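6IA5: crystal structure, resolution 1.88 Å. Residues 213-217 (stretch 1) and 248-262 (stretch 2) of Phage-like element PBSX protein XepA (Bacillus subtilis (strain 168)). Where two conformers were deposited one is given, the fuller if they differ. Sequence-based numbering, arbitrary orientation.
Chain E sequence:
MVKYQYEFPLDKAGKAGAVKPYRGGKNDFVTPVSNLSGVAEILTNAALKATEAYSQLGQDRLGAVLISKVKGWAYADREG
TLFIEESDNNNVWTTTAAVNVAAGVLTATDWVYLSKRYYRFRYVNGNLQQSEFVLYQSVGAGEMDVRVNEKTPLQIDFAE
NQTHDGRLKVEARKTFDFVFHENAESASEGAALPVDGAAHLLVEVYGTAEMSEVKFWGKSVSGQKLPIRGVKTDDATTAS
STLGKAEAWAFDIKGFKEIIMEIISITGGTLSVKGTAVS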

# COMPACT_ATOMS: atom_id res chain seq x y z
N GLU E 213 2.67 20.21 50.49
CA GLU E 213 3.88 20.37 49.72
C GLU E 213 4.01 19.22 48.73
O GLU E 213 3.95 18.05 49.11
CB GLU E 213 5.10 20.46 50.64
CG GLU E 213 6.39 20.64 49.84
CD GLU E 213 7.59 21.11 50.65
OE1 GLU E 213 7.73 20.58 51.77
OE2 GLU E 213 8.35 22.01 50.19
N VAL E 214 4.19 19.58 47.45
CA VAL E 214 4.41 18.60 46.39
C VAL E 214 5.84 18.76 45.89
O VAL E 214 6.26 19.87 45.58
CB VAL E 214 3.41 18.76 45.25
CG1 VAL E 214 3.63 17.72 44.15
CG2 VAL E 214 1.98 18.72 45.76
N LYS E 215 6.57 17.64 45.80
CA LYS E 215 7.93 17.63 45.30
C LYS E 215 7.94 16.89 43.97
O LYS E 215 7.30 15.85 43.84
CB LYS E 215 8.84 16.95 46.32
CG LYS E 215 10.34 17.09 46.07
CD LYS E 215 11.17 16.71 47.28
CE LYS E 215 12.59 17.26 47.29
NZ LYS E 215 13.18 17.39 45.94
N PHE E 216 8.66 17.46 42.99
CA PHE E 216 8.65 16.96 41.62
C PHE E 216 9.85 16.03 41.40
O PHE E 216 10.99 16.42 41.64
CB PHE E 216 8.73 18.13 40.63
CG PHE E 216 7.78 19.28 40.89
CD1 PHE E 216 6.51 19.06 41.42
CD2 PHE E 216 8.14 20.58 40.56
CE1 PHE E 216 5.62 20.12 41.61
CE2 PHE E 216 7.25 21.64 40.76
CZ PHE E 216 6.00 21.40 41.28
N TRP E 217 9.57 14.80 40.94
CA TRP E 217 10.62 13.80 40.80
C TRP E 217 10.53 13.16 39.42
O TRP E 217 9.44 12.95 38.90
CB TRP E 217 10.45 12.68 41.82
CG TRP E 217 10.56 13.01 43.28
CD1 TRP E 217 9.53 13.02 44.18
CD2 TRP E 217 11.75 13.24 44.04
NE1 TRP E 217 10.00 13.26 45.44
CE2 TRP E 217 11.36 13.39 45.39
CE3 TRP E 217 13.12 13.33 43.73
CZ2 TRP E 217 12.28 13.65 46.42
CZ3 TRP E 217 14.03 13.58 44.74
CH2 TRP E 217 13.61 13.74 46.07
N ALA E 248 -0.76 25.03 37.86
CA ALA E 248 -0.31 24.01 36.94
C ALA E 248 1.16 24.26 36.61
O ALA E 248 1.58 25.41 36.46
CB ALA E 248 -1.16 24.01 35.70
N TRP E 249 1.90 23.17 36.44
CA TRP E 249 3.34 23.18 36.25
C TRP E 249 3.66 22.40 34.98
O TRP E 249 3.17 21.28 34.82
CB TRP E 249 4.01 22.55 37.47
CG TRP E 249 3.87 23.35 38.73
CD1 TRP E 249 2.84 23.33 39.64
CD2 TRP E 249 4.83 24.30 39.22
NE1 TRP E 249 3.10 24.20 40.66
CE2 TRP E 249 4.32 24.81 40.44
CE3 TRP E 249 6.08 24.76 38.76
CZ2 TRP E 249 5.02 25.75 41.20
CZ3 TRP E 249 6.76 25.69 39.51
CH2 TRP E 249 6.23 26.18 40.71
N ALA E 250 4.50 22.99 34.12
CA ALA E 250 4.90 22.39 32.86
C ALA E 250 6.30 21.79 33.00
O ALA E 250 7.20 22.46 33.52
CB ALA E 250 4.85 23.43 31.75
N PHE E 251 6.48 20.55 32.52
CA PHE E 251 7.76 19.86 32.63
C PHE E 251 8.19 19.33 31.27
O PHE E 251 7.37 18.84 30.49
CB PHE E 251 7.66 18.64 33.54
CG PHE E 251 7.26 18.95 34.96
CD1 PHE E 251 5.92 19.08 35.31
CD2 PHE E 251 8.23 19.12 35.94
CE1 PHE E 251 5.56 19.38 36.62
CE2 PHE E 251 7.87 19.42 37.24
CZ PHE E 251 6.54 19.54 37.58
N ASP E 252 9.49 19.41 31.02
CA ASP E 252 10.14 18.71 29.92
C ASP E 252 10.59 17.35 30.45
O ASP E 252 11.45 17.29 31.33
CB ASP E 252 11.33 19.53 29.40
CG ASP E 252 12.20 18.81 28.37
OD1 ASP E 252 11.78 17.74 27.83
OD2 ASP E 252 13.31 19.34 28.09
N ILE E 253 10.01 16.26 29.92
CA ILE E 253 10.25 14.97 30.55
C ILE E 253 11.01 14.01 29.63
O ILE E 253 11.14 12.83 29.96
CB ILE E 253 8.92 14.36 31.06
CG1 ILE E 253 7.92 14.12 29.93
CG2 ILE E 253 8.34 15.21 32.19
CD1 ILE E 253 6.70 13.34 30.37
N LYS E 254 11.47 14.53 28.47
CA LYS E 254 12.24 13.73 27.53
C LYS E 254 13.41 13.06 28.24
O LYS E 254 14.22 13.72 28.90
CB LYS E 254 12.82 14.60 26.40
CG LYS E 254 11.89 14.86 25.22
CD LYS E 254 12.61 15.48 24.02
CE LYS E 254 13.53 16.65 24.33
NZ LYS E 254 12.86 17.77 25.03
N GLY E 255 13.50 11.73 28.11
CA GLY E 255 14.66 11.03 28.64
C GLY E 255 14.39 10.37 29.99
O GLY E 255 15.16 9.50 30.41
N PHE E 256 13.32 10.77 30.69
CA PHE E 256 12.98 10.11 31.95
C PHE E 256 12.17 8.84 31.69
O PHE E 256 11.50 8.74 30.67
CB PHE E 256 12.19 11.05 32.88
CG PHE E 256 13.04 12.09 33.56
CD1 PHE E 256 13.80 11.76 34.67
CD2 PHE E 256 13.12 13.38 33.06
CE1 PHE E 256 14.60 12.72 35.29
CE2 PHE E 256 13.95 14.32 33.65
CZ PHE E 256 14.68 13.99 34.78
N LYS E 257 12.20 7.91 32.64
CA LYS E 257 11.40 6.70 32.56
C LYS E 257 10.07 6.92 33.28
O LYS E 257 9.03 6.47 32.80
CB LYS E 257 12.17 5.52 33.18
CG LYS E 257 13.45 5.10 32.47
CD LYS E 257 13.22 4.07 31.37
CE LYS E 257 14.34 3.07 31.18
NZ LYS E 257 15.64 3.69 31.50
N GLU E 258 10.10 7.60 34.42
CA GLU E 258 8.88 7.83 35.19
C GLU E 258 8.91 9.21 35.82
O GLU E 258 9.98 9.75 36.09
CB GLU E 258 8.76 6.83 36.34
CG GLU E 258 8.71 5.39 35.87
CD GLU E 258 8.57 4.40 37.00
OE1 GLU E 258 9.56 4.17 37.73
OE2 GLU E 258 7.46 3.88 37.17
N ILE E 259 7.71 9.73 36.10
CA ILE E 259 7.56 11.01 36.79
C ILE E 259 6.70 10.78 38.03
O ILE E 259 5.66 10.12 37.97
CB ILE E 259 6.95 12.08 35.86
CG1 ILE E 259 7.79 12.32 34.60
CG2 ILE E 259 6.67 13.37 36.63
CD1 ILE E 259 9.20 12.78 34.86
N ILE E 260 7.16 11.31 39.16
CA ILE E 260 6.44 11.15 40.41
C ILE E 260 6.22 12.55 40.99
O ILE E 260 7.14 13.38 41.02
CB ILE E 260 7.25 10.26 41.37
CG1 ILE E 260 7.30 8.81 40.86
CG2 ILE E 260 6.68 10.33 42.77
CD1 ILE E 260 8.33 7.94 41.56
N MET E 261 4.99 12.80 41.44
CA MET E 261 4.63 14.04 42.11
C MET E 261 4.29 13.69 43.55
O MET E 261 3.16 13.32 43.84
CB MET E 261 3.41 14.65 41.43
CG MET E 261 3.69 15.03 39.97
SD MET E 261 4.63 16.57 39.95
CE MET E 261 5.90 16.19 38.74
N GLU E 262 5.28 13.80 44.45
CA GLU E 262 5.14 13.28 45.79
C GLU E 262 4.51 14.34 46.70
O GLU E 262 4.98 15.48 46.77
CB GLU E 262 6.51 12.85 46.32
CG GLU E 262 6.53 12.55 47.81
CD GLU E 262 7.86 12.00 48.34
OE1 GLU E 262 8.87 12.08 47.62
OE2 GLU E 262 7.87 11.47 49.45

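Strand 213-217 pairs antiparallel with strand 258-262 through main-chain hydrogen bonds and a Trp217-Glu262 side-chain bond, while on the face carrying Phe216 and Met261 the Phe216 ring packs against Trp249 and Phe251 of strand 248-252. The strand axes of the antiparallel pair approach to 4.7 Å and run at 164°. Lys215 faces Glu262 and Trp217 faces Ile260 as hydrogen-bonded pairs, each closing a two-bond ring: Lys215 N to Glu262 O and Glu262 N to Lys215 O are both 2.9 Å, while Trp217 N to Ile260 O and Ile260 N to Trp217 O are both 2.8 Å. Between them, Phe216 and Met261 form the non-hydrogen-bonded pair, their CA atoms 5.0 Å apart. CA-H...O contacts extend the ladder, with Val214 CA 3.2 Å from Glu262 O and Ile259 CA 3.4 Å from Trp217 O.

The buried Phe216 ring also reaches strand 248-252, where the alternation of an extended chain sends Trp249 and Phe251 toward it while Ala250 stays out of reach. The edge of Phe251 meets the face of Phe216, planes at 87°, with Phe216 CD2 and Phe251 CE2 3.5 Å apart. Phe216 in turn directs its own edge at the face of Trp249, bringing Phe216 CZ to 3.7 Å from Trp249 CD2; in both pairs the slightly positive C-H edge of one ring meets the electron-rich face of the other. Met261 SD lies 3.4 Å from Phe216 CD1, an oblique sulfur-aromatic approach.

On the face carrying Lys215, Trp217, Ile260 and Glu262, the indole of Trp217 donates from NE1 to Glu262 OE1 at 2.7 Å; this bond pairs a polar N-H with a carboxylate diagonally across the strands. Trp217 CB and Ile260 CB meet at 4.0 Å, adding an apolar contact beside it. The type II turn from Ile253 to Phe256, closed by Phe256 N to Ile253 O at 3.1 Å, helps reverse the chain between strands 248-252 and 258-262.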